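Local structure of adenylation domain (Streptomyces sp., 5N9X) at residues 18-23 with 217-222; 34-39 with 44-49; 50-55 with 77-82; 195-198 with 202-205; 205-208 with 212-215. The protein is an adenylation domain of the ANL superfamily of AMP-binding enzymes, modelled with adenosine-5'-triphosphate and threonine bound. All blocks are in the same frame, centred on the assembly; numbering follows the deposited sequence.

Interaction 1: residues 18-23 with 217-222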
# COMPACT_ATOMS: atom_id res chain seq x y z
N ALA A 18 -4.80 13.80 18.94
CA ALA A 18 -4.33 12.48 19.28
C ALA A 18 -4.85 11.38 18.34
O ALA A 18 -4.15 10.41 18.06
CB ALA A 18 -4.71 12.16 20.72
N THR A 19 -6.07 11.54 17.84
CA THR A 19 -6.70 10.46 17.09
C THR A 19 -7.17 10.91 15.69
O THR A 19 -7.15 12.09 15.36
CB THR A 19 -7.89 9.88 17.88
OG1 THR A 19 -8.98 10.80 17.83
CG2 THR A 19 -7.50 9.67 19.33
N LEU A 20 -7.59 9.94 14.88
CA LEU A 20 -8.16 10.23 13.56
C LEU A 20 -9.54 10.90 13.70
O LEU A 20 -9.91 11.79 12.93
CB LEU A 20 -8.24 8.93 12.74
CG LEU A 20 -6.89 8.28 12.39
CD1 LEU A 20 -7.05 6.89 11.76
CD2 LEU A 20 -6.04 9.18 11.48
N VAL A 21 -10.29 10.49 14.71
CA VAL A 21 -11.56 11.11 15.04
C VAL A 21 -11.36 12.62 15.29
O VAL A 21 -12.08 13.44 14.75
CB VAL A 21 -12.19 10.40 16.27
CG1 VAL A 21 -13.29 11.22 16.90
CG2 VAL A 21 -12.66 8.98 15.91
N ASP A 22 -10.34 12.96 16.09
CA ASP A 22 -9.99 14.34 16.37
C ASP A 22 -9.70 15.09 15.07
O ASP A 22 -10.21 16.19 14.84
CB ASP A 22 -8.76 14.44 17.29
CG ASP A 22 -9.01 13.94 18.72
OD1 ASP A 22 -10.14 14.09 19.24
OD2 ASP A 22 -8.03 13.43 19.32
N LEU A 23 -8.86 14.49 14.22
CA LEU A 23 -8.48 15.11 12.95
C LEU A 23 -9.68 15.43 12.08
O LEU A 23 -9.79 16.55 11.56
CB LEU A 23 -7.49 14.24 12.16
CG LEU A 23 -6.14 13.90 12.81
CD1 LEU A 23 -5.29 13.02 11.88
CD2 LEU A 23 -5.33 15.10 13.32
N GLU A 217 -4.42 8.09 1.58
CA GLU A 217 -5.24 8.80 0.62
C GLU A 217 -6.45 9.44 1.33
O GLU A 217 -6.68 10.64 1.20
CB GLU A 217 -5.70 7.86 -0.51
CG GLU A 217 -4.59 7.49 -1.49
CD GLU A 217 -5.03 6.45 -2.55
OE1 GLU A 217 -5.95 5.65 -2.28
OE2 GLU A 217 -4.44 6.44 -3.65
N ILE A 218 -7.20 8.65 2.07
CA ILE A 218 -8.39 9.14 2.77
C ILE A 218 -8.07 10.27 3.77
O ILE A 218 -8.69 11.35 3.75
CB ILE A 218 -9.11 8.00 3.54
CG1 ILE A 218 -9.77 7.01 2.57
CG2 ILE A 218 -10.09 8.55 4.55
CD1 ILE A 218 -9.86 5.54 3.13
N TRP A 219 -7.08 10.00 4.63
CA TRP A 219 -6.78 10.92 5.71
C TRP A 219 -5.91 12.09 5.25
O TRP A 219 -5.95 13.16 5.86
CB TRP A 219 -6.15 10.15 6.87
CG TRP A 219 -7.24 9.40 7.53
CD1 TRP A 219 -7.46 8.04 7.47
CD2 TRP A 219 -8.32 9.95 8.27
NE1 TRP A 219 -8.60 7.73 8.16
CE2 TRP A 219 -9.14 8.88 8.67
CE3 TRP A 219 -8.67 11.25 8.66
CZ2 TRP A 219 -10.31 9.07 9.43
CZ3 TRP A 219 -9.81 11.44 9.42
CH2 TRP A 219 -10.62 10.36 9.80
N GLY A 220 -5.17 11.90 4.18
CA GLY A 220 -4.53 13.01 3.50
C GLY A 220 -5.56 14.11 3.26
O GLY A 220 -5.36 15.27 3.62
N ALA A 221 -6.69 13.70 2.69
CA ALA A 221 -7.80 14.60 2.39
C ALA A 221 -8.58 15.07 3.61
O ALA A 221 -8.75 16.26 3.84
CB ALA A 221 -8.74 13.94 1.41
N LEU A 222 -9.10 14.12 4.38
CA LEU A 222 -10.06 14.41 5.43
C LEU A 222 -9.46 15.11 6.66
O LEU A 222 -10.19 15.70 7.46
CB LEU A 222 -10.74 13.11 5.85
CG LEU A 222 -11.79 12.46 4.92
CD1 LEU A 222 -12.58 11.41 5.69
CD2 LEU A 222 -12.72 13.49 4.23
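Thr19 OG1 accepts the backbone N-H of Asp22 at 3.1 Å (N-H...O 165°) and so caps the helix whose first residue, Leu20, lies on the indole of Trp219. The bond is returned by Thr19 N, which donates to Asp22 OD2 at 3.1 Å, on the anti side of the carboxylate and well out of its plane. Together they make a capping box, which fixes the first turn of helix 20-30. Leu20 CG stands beside its own backbone N (chi1 -65°), bringing both methyls to the tryptophan. Leu20 CD2 sits over the five-membered ring of Trp219, 4.1 Å from its centroid and only 12° off the normal, a CH-pi contact. Leu20 CB rests 3.9 Å from Trp219 CZ2, and Leu20 CD1 reaches Trp219 NE1 at 4.0 Å. The leucine carbonyl extends the cover to the far end of the indole, with Leu20 O 3.5 Å from Trp219 CH2. The contact pairs the start of helix 20-30 with the end of helix 213-222 in the N-terminal region of the AMP-binding fold. Two more helices touch the tryptophan: 181-191 through Phe188, and 79-90 through Leu86 and Leu89. On the ring face opposite Leu20, Ile218 CG2 of the same helix lies toward the rim, so the indole is held between aliphatic groups from both helices. Further along, Leu23 also points at helix 213-222, but its contact there, beside Leu222, is looser.

Interaction 2: residues 34-39 with 44-49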
# COMPACT_ATOMS: atom_id res chain seq x y z
N ARG A 34 -16.89 23.02 3.05
CA ARG A 34 -16.04 22.37 2.04
C ARG A 34 -16.50 20.96 1.69
O ARG A 34 -17.15 20.29 2.49
CB ARG A 34 -14.57 22.34 2.51
CG ARG A 34 -13.94 23.71 2.66
CD ARG A 34 -12.44 23.62 2.86
NE ARG A 34 -11.73 23.29 1.63
CZ ARG A 34 -11.60 24.12 0.59
NH1 ARG A 34 -12.16 25.33 0.63
NH2 ARG A 34 -10.93 23.73 -0.48
N THR A 35 -16.12 20.51 0.49
CA THR A 35 -16.50 19.18 0.01
C THR A 35 -15.54 18.13 0.56
O THR A 35 -14.34 18.17 0.29
CB THR A 35 -16.49 19.11 -1.55
OG1 THR A 35 -17.33 20.13 -2.11
CG2 THR A 35 -16.99 17.75 -2.04
N ALA A 36 -16.06 17.18 1.33
CA ALA A 36 -15.23 16.10 1.83
C ALA A 36 -15.12 14.97 0.79
O ALA A 36 -14.03 14.45 0.53
CB ALA A 36 -15.78 15.58 3.15
N LEU A 37 -16.26 14.58 0.21
CA LEU A 37 -16.28 13.49 -0.75
C LEU A 37 -16.85 13.96 -2.07
O LEU A 37 -17.84 14.69 -2.10
CB LEU A 37 -17.10 12.30 -0.23
CG LEU A 37 -16.77 11.72 1.15
CD1 LEU A 37 -17.71 10.58 1.46
CD2 LEU A 37 -15.32 11.26 1.27
N HIS A 38 -16.20 13.51 -3.15
CA HIS A 38 -16.65 13.78 -4.51
C HIS A 38 -16.75 12.47 -5.28
O HIS A 38 -15.73 11.88 -5.64
CB HIS A 38 -15.68 14.74 -5.21
CG HIS A 38 -16.24 15.39 -6.44
ND1 HIS A 38 -15.56 16.38 -7.11
CD2 HIS A 38 -17.41 15.22 -7.09
CE1 HIS A 38 -16.29 16.78 -8.14
NE2 HIS A 38 -17.42 16.10 -8.15
N ILE A 39 -17.97 12.01 -5.53
CA ILE A 39 -18.19 10.74 -6.21
C ILE A 39 -18.99 11.00 -7.48
O ILE A 39 -20.21 11.21 -7.45
CB ILE A 39 -18.90 9.72 -5.29
CG1 ILE A 39 -18.20 9.65 -3.93
CG2 ILE A 39 -18.99 8.34 -5.95
CD1 ILE A 39 -18.83 10.52 -2.87
N ILE A 44 -20.37 15.53 -1.06
CA ILE A 44 -20.78 15.63 0.32
C ILE A 44 -19.84 16.58 1.05
O ILE A 44 -18.60 16.47 0.97
CB ILE A 44 -20.78 14.26 1.03
CG1 ILE A 44 -21.58 13.25 0.22
CG2 ILE A 44 -21.36 14.39 2.40
CD1 ILE A 44 -20.74 12.40 -0.68
N SER A 45 -20.46 17.52 1.76
CA SER A 45 -19.78 18.46 2.63
C SER A 45 -19.25 17.80 3.89
O SER A 45 -19.84 16.84 4.40
CB SER A 45 -20.73 19.60 3.01
OG SER A 45 -21.55 19.22 4.09
N TYR A 46 -18.13 18.33 4.38
CA TYR A 46 -17.58 17.93 5.67
C TYR A 46 -18.66 17.92 6.75
O TYR A 46 -18.88 16.90 7.39
CB TYR A 46 -16.44 18.86 6.06
CG TYR A 46 -15.09 18.39 5.56
CD1 TYR A 46 -14.31 17.53 6.32
CD2 TYR A 46 -14.60 18.82 4.33
CE1 TYR A 46 -13.08 17.10 5.86
CE2 TYR A 46 -13.39 18.41 3.87
CZ TYR A 46 -12.62 17.55 4.63
OH TYR A 46 -11.39 17.13 4.15
N GLY A 47 -19.35 19.05 6.92
CA GLY A 47 -20.48 19.15 7.84
C GLY A 47 -21.48 18.01 7.79
O GLY A 47 -21.88 17.49 8.85
N LEU A 48 -21.90 17.60 6.59
CA LEU A 48 -22.90 16.53 6.47
C LEU A 48 -22.30 15.13 6.68
O LEU A 48 -22.94 14.27 7.30
CB LEU A 48 -23.63 16.63 5.12
CG LEU A 48 -24.59 15.47 4.77
CD1 LEU A 48 -25.89 15.46 5.60
CD2 LEU A 48 -24.91 15.47 3.25
N LEU A 49 -21.09 14.91 6.18
CA LEU A 49 -20.35 13.70 6.49
C LEU A 49 -20.18 13.54 8.02
O LEU A 49 -20.41 12.45 8.57
CB LEU A 49 -18.98 13.70 5.79
CG LEU A 49 -18.10 12.44 5.92
CD1 LEU A 49 -18.91 11.12 5.75
CD2 LEU A 49 -16.90 12.45 4.99
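Opposite Ile44, in the hairpin of strands 35-39 and 42-45, the other strand places two residues, Ala36 and Leu37, a classic beta bulge. The Ile44 carbonyl oxygen accepts two N-H groups from that bulge, Ala36 N at 2.7 Å and Leu37 N at 3.1 Å, both in the carbonyl plane; the bond from Leu37 is the straighter (166° against 138°). Ile44 N completes the hydrogen-bonded pair by donating to Leu37 O at 2.9 Å. The isoleucine side chain reaches back to the partner strand through CD1, which meets Ile39 CD1 at 3.5 Å and also lies on Leu37 CB. Ser45, in a non-hydrogen-bonded pair with Thr35, ends the strand and N-caps helix 46-62: its OG is held between the backbone N and the carbonyl carbon (chi1 83°), where it accepts from Leu48 N at 3.0 Å. At Tyr46 the chain is already helical, yet its N still donates to Arg34 O at 2.9 Å, almost in line with the carbonyl bond. The phenol ring lies flat against the bulge, with Ala36 CB over its centre in a CH-pi contact and Arg34 O near its plane at the edge; the far hydroxyl is bonded to Ala226 O. The arginine end turns away and is bonded to Ala199 O and Gly225 O. One helical turn on, Leu49 crosses Leu37 at about a right angle, and its CD2 bridges the two bulge residues, 3.8 Å from Ala36 CB and 3.9 Å from Leu37 CG.

Interaction 3: residues 50-55 with 77-82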
# COMPACT_ATOMS: atom_id res chain seq x y z
N HIS A 50 -19.82 14.63 8.70
CA HIS A 50 -19.69 14.60 10.15
C HIS A 50 -20.99 14.21 10.84
O HIS A 50 -20.99 13.38 11.76
CB HIS A 50 -19.21 15.94 10.68
CG HIS A 50 -18.88 15.90 12.14
ND1 HIS A 50 -19.71 16.42 13.11
CD2 HIS A 50 -17.81 15.38 12.80
CE1 HIS A 50 -19.17 16.23 14.30
NE2 HIS A 50 -18.01 15.60 14.14
N SER A 51 -22.10 14.80 10.40
CA SER A 51 -23.41 14.43 10.92
C SER A 51 -23.75 12.96 10.76
O SER A 51 -24.20 12.30 11.69
CB SER A 51 -24.50 15.26 10.23
OG SER A 51 -24.78 16.40 10.99
N TRP A 52 -23.55 12.46 9.54
CA TRP A 52 -23.85 11.10 9.16
C TRP A 52 -23.05 10.15 10.06
O TRP A 52 -23.60 9.21 10.67
CB TRP A 52 -23.51 10.95 7.66
CG TRP A 52 -23.84 9.66 6.99
CD1 TRP A 52 -24.45 8.56 7.53
CD2 TRP A 52 -23.62 9.35 5.60
NE1 TRP A 52 -24.59 7.58 6.58
CE2 TRP A 52 -24.09 8.05 5.38
CE3 TRP A 52 -23.06 10.05 4.53
CZ2 TRP A 52 -24.03 7.43 4.12
CZ3 TRP A 52 -22.98 9.43 3.28
CH2 TRP A 52 -23.46 8.14 3.09
N ALA A 53 -21.76 10.45 10.20
CA ALA A 53 -20.84 9.63 10.97
C ALA A 53 -21.17 9.57 12.46
O ALA A 53 -21.14 8.50 13.06
CB ALA A 53 -19.40 10.14 10.76
N GLU A 54 -21.45 10.71 13.07
CA GLU A 54 -21.95 10.73 14.45
C GLU A 54 -23.18 9.84 14.63
O GLU A 54 -23.27 9.06 15.60
CB GLU A 54 -22.28 12.16 14.91
CG GLU A 54 -21.08 13.09 14.99
CD GLU A 54 -20.05 12.60 16.01
OE1 GLU A 54 -20.49 12.12 17.09
OE2 GLU A 54 -18.83 12.69 15.73
N GLY A 55 -24.13 9.97 13.71
CA GLY A 55 -25.30 9.11 13.73
C GLY A 55 -24.95 7.63 13.61
O GLY A 55 -25.53 6.79 14.31
N PRO A 77 -16.18 1.12 -2.82
CA PRO A 77 -15.78 2.48 -2.45
C PRO A 77 -16.85 3.50 -2.81
O PRO A 77 -17.43 3.44 -3.89
CB PRO A 77 -14.49 2.71 -3.26
CG PRO A 77 -14.59 1.78 -4.41
CD PRO A 77 -15.27 0.55 -3.83
N GLY A 78 -17.11 4.42 -1.90
CA GLY A 78 -18.14 5.42 -2.09
C GLY A 78 -18.51 6.09 -0.78
O GLY A 78 -17.93 5.79 0.28
N ALA A 79 -19.49 6.99 -0.85
CA ALA A 79 -20.03 7.69 0.31
C ALA A 79 -20.29 6.77 1.50
O ALA A 79 -19.81 7.04 2.60
CB ALA A 79 -21.29 8.43 -0.09
N ASN A 80 -21.06 5.70 1.30
CA ASN A 80 -21.44 4.83 2.41
C ASN A 80 -20.26 4.16 3.07
O ASN A 80 -20.20 4.04 4.28
CB ASN A 80 -22.44 3.75 1.96
CG ASN A 80 -23.70 4.32 1.30
OD1 ASN A 80 -24.24 5.36 1.72
ND2 ASN A 80 -24.18 3.61 0.29
N ALA A 81 -19.31 3.68 2.28
CA ALA A 81 -18.15 3.00 2.82
C ALA A 81 -17.32 3.93 3.71
O ALA A 81 -16.85 3.53 4.78
CB ALA A 81 -17.29 2.43 1.70
N ILE A 82 -17.16 5.18 3.27
CA ILE A 82 -16.38 6.15 3.99
C ILE A 82 -17.08 6.57 5.28
O ILE A 82 -16.45 6.66 6.36
CB ILE A 82 -16.11 7.43 3.13
CG1 ILE A 82 -15.27 7.09 1.89
CG2 ILE A 82 -15.45 8.50 3.96
CD1 ILE A 82 -13.86 6.54 2.22
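Trp52 carries its indole straight out from helix 46-62, with CG anti to the backbone N (chi1 -175°) and a chi2 of 2° that keeps the CA-CB bond near the ring plane, so that the six-membered ring reaches Ala79 and Asn80 at the start of helix 79-90. Asn80 answers with CG beside its own N, which swings the amide toward the tryptophan. Its OD1 then lies in the indole plane at the ring edge, equally near two carbons, 3.2 Å from Trp52 CZ2 and 3.2 Å from Trp52 CH2. Ring and amide planes are 81° apart. The placement of the oxygen is consistent with a weak electrostatic attraction to the C-H rim of the indole. Ala79 meets the same end of the ring: its CB is 3.9 Å from Trp52 CH2, and its carbonyl carbon 3.8 Å from the same atom, approached obliquely. The polar ends of both side chains are fixed by a third partner, since Trp52 NE1 donates to Val139 O and Asn80 ND2 to Glu136 OE2, both on helix 136-141. Gly78 takes the N-cap position, its O accepting from Ile82 N at 3.1 Å. A second tie between the two helices comes from Glu54, whose OE1 forms a salt bridge with Arg90 NE. Helices 46-62 and 79-90 come before and after strand 70-74 of a parallel sheet, and an aromatic side chain spanning between them belongs to the helix-helix packing of the alpha/beta N-terminal part of AMP-binding enzymes.

Interaction 4: residues 195-198 with 202-205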
# COMPACT_ATOMS: atom_id res chain seq x y z
N PHE A 195 5.87 17.66 2.98
CA PHE A 195 4.86 17.88 1.97
C PHE A 195 4.28 19.25 2.26
O PHE A 195 4.31 19.70 3.41
CB PHE A 195 3.75 16.81 2.04
CG PHE A 195 4.11 15.45 1.45
CD1 PHE A 195 4.02 15.21 0.09
CD2 PHE A 195 4.46 14.39 2.28
CE1 PHE A 195 4.30 13.95 -0.44
CE2 PHE A 195 4.75 13.12 1.75
CZ PHE A 195 4.67 12.91 0.39
N SER A 196 3.70 19.90 1.26
CA SER A 196 2.90 21.11 1.49
C SER A 196 1.42 20.90 1.13
O SER A 196 1.00 21.18 0.01
CB SER A 196 3.49 22.28 0.69
OG SER A 196 2.72 23.45 0.85
N PHE A 197 0.65 20.39 2.09
CA PHE A 197 -0.78 20.13 1.89
C PHE A 197 -1.69 21.27 2.36
O PHE A 197 -1.43 21.91 3.37
CB PHE A 197 -1.19 18.84 2.60
CG PHE A 197 -0.46 17.62 2.11
CD1 PHE A 197 -0.35 17.38 0.74
CD2 PHE A 197 0.08 16.70 3.00
CE1 PHE A 197 0.32 16.26 0.27
CE2 PHE A 197 0.74 15.57 2.53
CZ PHE A 197 0.86 15.35 1.17
N SER A 198 -2.80 21.48 1.66
CA SER A 198 -3.79 22.45 2.12
C SER A 198 -5.21 21.98 1.84
O SER A 198 -5.43 21.02 1.08
CB SER A 198 -3.56 23.81 1.46
OG SER A 198 -4.30 23.92 0.27
N ARG A 202 -7.03 18.17 -3.96
CA ARG A 202 -7.90 17.06 -4.28
C ARG A 202 -7.08 15.78 -4.27
O ARG A 202 -6.12 15.65 -5.04
CB ARG A 202 -8.57 17.24 -5.63
CG ARG A 202 -9.83 18.08 -5.64
CD ARG A 202 -9.57 19.41 -6.30
NE ARG A 202 -10.80 20.12 -6.60
CZ ARG A 202 -10.87 21.18 -7.40
NH1 ARG A 202 -9.77 21.64 -7.99
NH2 ARG A 202 -12.03 21.77 -7.62
N TRP A 203 -7.47 14.85 -3.40
CA TRP A 203 -6.79 13.56 -3.30
C TRP A 203 -7.61 12.52 -4.06
O TRP A 203 -8.84 12.56 -4.03
CB TRP A 203 -6.61 13.16 -1.84
CG TRP A 203 -5.60 13.97 -1.07
CD1 TRP A 203 -5.65 15.30 -0.78
CD2 TRP A 203 -4.40 13.48 -0.46
NE1 TRP A 203 -4.57 15.67 -0.05
CE2 TRP A 203 -3.77 14.58 0.16
CE3 TRP A 203 -3.80 12.22 -0.38
CZ2 TRP A 203 -2.56 14.46 0.86
CZ3 TRP A 203 -2.62 12.10 0.31
CH2 TRP A 203 -2.00 13.22 0.92
N LEU A 204 -6.95 11.61 -4.74
CA LEU A 204 -7.67 10.56 -5.45
C LEU A 204 -7.69 9.33 -4.57
O LEU A 204 -6.65 8.91 -4.10
CB LEU A 204 -7.00 10.27 -6.80
CG LEU A 204 -7.68 9.25 -7.71
CD1 LEU A 204 -9.07 9.75 -8.09
CD2 LEU A 204 -6.85 8.98 -8.96
N LEU A 205 -8.86 8.75 -4.30
CA LEU A 205 -8.89 7.44 -3.65
C LEU A 205 -8.75 6.35 -4.74
O LEU A 205 -9.73 5.82 -5.26
CB LEU A 205 -10.15 7.25 -2.80
CG LEU A 205 -10.26 5.87 -2.11
CD1 LEU A 205 -9.32 5.83 -0.95
CD2 LEU A 205 -11.67 5.61 -1.61
O HOH W 1 -4.51 18.24 1.55
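The chain carrying Phe197 is extended but irregular, and after a three-residue loop it enters strand 202-205, where Trp203 points back at the phenylalanine. The indole comes in with the CZ2 end of its six-membered ring, and CZ2 stands over the centre of the Phe197 ring. Closest is Phe197 CE1 to Trp203 CZ2 at 3.4 Å; Trp203 CH2 follows at 3.6 Å from Phe197 CZ. The ring planes meet at 58°, an oblique pairing in which the centroids of the Phe197 ring and the six-membered ring of Trp203 are 4.8 Å apart. On the opposite face of Phe197 the CB of Phe195 lies toward the rim, so the ring lies between that CB and the indole. Strand 202-205 pairs with strand 227-230 through the backbone of Trp203, while Arg202 makes backbone bonds to Thr252 and Val253. The Trp203 side chain also packs on Val253 and Ala221 and meets Trp216 edge-to-face. One water links the polar atoms: it accepts from Trp203 NE1 at 3.0 Å and donates to Ser198 O at 3.0 Å, bridging the indole to the loop backbone. Ser198 OG is hydrogen-bonded to Asp200 N in the intervening loop, while Ser198 N donates to Asp201 OD2.

Interaction 5: residues 205-208 with 212-215. With THR (threonine), chain C.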
# COMPACT_ATOMS: atom_id res chain seq x y z
N LEU A 205 -8.86 8.75 -4.30
CA LEU A 205 -8.89 7.44 -3.65
C LEU A 205 -8.75 6.35 -4.74
O LEU A 205 -9.73 5.82 -5.26
CB LEU A 205 -10.15 7.25 -2.80
CG LEU A 205 -10.26 5.87 -2.11
CD1 LEU A 205 -9.32 5.83 -0.95
CD2 LEU A 205 -11.67 5.61 -1.61
N PHE A 206 -7.50 6.06 -5.09
CA PHE A 206 -7.22 5.08 -6.11
C PHE A 206 -7.18 3.64 -5.56
O PHE A 206 -7.44 2.68 -6.29
CB PHE A 206 -5.89 5.45 -6.81
CG PHE A 206 -5.54 4.55 -7.97
CD1 PHE A 206 -4.86 3.36 -7.77
CD2 PHE A 206 -5.92 4.89 -9.26
CE1 PHE A 206 -4.54 2.53 -8.83
CE2 PHE A 206 -5.60 4.06 -10.33
CZ PHE A 206 -4.91 2.88 -10.11
N HIS A 207 -6.88 3.48 -4.28
CA HIS A 207 -6.55 2.16 -3.74
C HIS A 207 -7.63 1.50 -2.87
O HIS A 207 -8.47 2.17 -2.27
CB HIS A 207 -5.23 2.23 -2.95
CG HIS A 207 -4.04 2.55 -3.80
ND1 HIS A 207 -3.59 3.84 -4.00
CD2 HIS A 207 -3.21 1.76 -4.51
CE1 HIS A 207 -2.53 3.82 -4.78
NE2 HIS A 207 -2.27 2.57 -5.10
N SER A 208 -7.59 0.17 -2.81
CA SER A 208 -8.57 -0.61 -2.05
C SER A 208 -8.59 -0.20 -0.59
O SER A 208 -7.55 0.11 -0.02
CB SER A 208 -8.27 -2.10 -2.15
OG SER A 208 -8.96 -2.79 -1.14
N ASP A 212 -3.29 -0.38 2.81
CA ASP A 212 -3.11 0.72 3.74
C ASP A 212 -2.72 2.06 3.04
O ASP A 212 -2.72 3.12 3.65
CB ASP A 212 -2.11 0.31 4.84
CG ASP A 212 -0.66 0.41 4.42
OD1 ASP A 212 -0.34 0.49 3.21
OD2 ASP A 212 0.18 0.42 5.35
N PHE A 213 -2.47 2.00 1.73
CA PHE A 213 -2.17 3.19 0.94
C PHE A 213 -3.44 4.07 0.83
O PHE A 213 -3.36 5.28 0.62
CB PHE A 213 -1.59 2.71 -0.42
CG PHE A 213 -0.68 3.70 -1.11
CD1 PHE A 213 -0.26 4.84 -0.45
CD2 PHE A 213 -0.05 3.38 -2.33
CE1 PHE A 213 0.61 5.73 -1.03
CE2 PHE A 213 0.88 4.27 -2.93
CZ PHE A 213 1.20 5.44 -2.28
N SER A 214 -4.60 3.45 1.04
CA SER A 214 -5.89 4.16 1.09
C SER A 214 -6.07 5.00 2.35
O SER A 214 -6.77 5.99 2.34
CB SER A 214 -7.05 3.17 0.98
OG SER A 214 -7.20 2.40 2.17
N VAL A 215 -5.44 4.58 3.44
CA VAL A 215 -5.36 5.37 4.68
C VAL A 215 -4.68 6.71 4.48
O VAL A 215 -5.13 7.74 4.94
CB VAL A 215 -4.60 4.60 5.75
CG1 VAL A 215 -4.56 5.37 7.07
CG2 VAL A 215 -5.23 3.24 5.95
N THR C . 2.28 0.54 2.81
CA THR C . 2.18 0.22 1.38
C THR C . 2.77 -1.15 1.20
O THR C . 2.72 -1.85 0.17
CB THR C . 2.94 1.21 0.47
OG1 THR C . 4.27 1.41 0.98
CG2 THR C . 2.19 2.54 0.40
OXT THR C . 3.35 -1.52 2.21
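Part of the wall of the threonine pocket is formed by Asp212 and Phe213 at the start of helix 213-222, and the loop after strand 202-205 brings His207 against Phe213 from behind. The two rings approach obliquely, planes 31° apart and centroids 4.7 Å apart, with Phe213 CD2 over the rim of the imidazole, 3.5 Å from His207 CE1. Phe206 CD1 lies over the centre of the other imidazole face. His207 ND1 is hydrogen-bonded to Glu217 OE2 one turn further along the helix, which fixes the ring's rotation, and the phenylalanine is thereby backed by a side chain that is itself held. With chi1 at -154°, the Phe213 ring swings away from its own N and into the pocket: the methyl CG2 of the bound threonine sits over its centre, 3.4 Å from Phe213 CG. Asp212 binds the other end of the ligand, OD1 accepting from the threonine N at 2.7 Å. The remaining oxygen, OD2, has weak bonds to Val318 N and Thr314 OG1, and the ligand is also hydrogen-bonded to Val318 O and Lys515 NZ. Behind the rings, Ser214 packs on the loop, with CB 3.3 Å from Ser208 O and 4.0 Å from Leu205 CD1, while its OG is bonded to Phe211 O. The aromatic floor that Phe213 lays under the threonine methyl is a feature of this pocket, whereas an aspartate holding the ligand's amino nitrogen is characteristic of adenylation domains that bind amino acids.

How the interactions relate
Helix 213-222 joins interactions 1 and 5: Ile218 CG1 lies 3.7 Å from Leu205 CD1, and the same helix packs on residues 18-23 and lines the threonine pocket. Interaction 4 sits on the strand leading into that region, sharing Leu205 with interaction 5, and Trp203 CZ2 reaches Gly220 CA at 3.6 Å. Tyr46 of interaction 2 comes to the far end of the same helix, its OH 2.8 Å from Ala221 O. Interactions 2 and 3, with centres 9 Å apart, meet where Leu37 CD2 touches Ile82 CG2 at 3.9 Å. Of the ligand-side distances, the side chain of Phe213 lies about 8 Å from adenosine-5'-triphosphate, and the side chain of Trp219 about 13 Å from threonine.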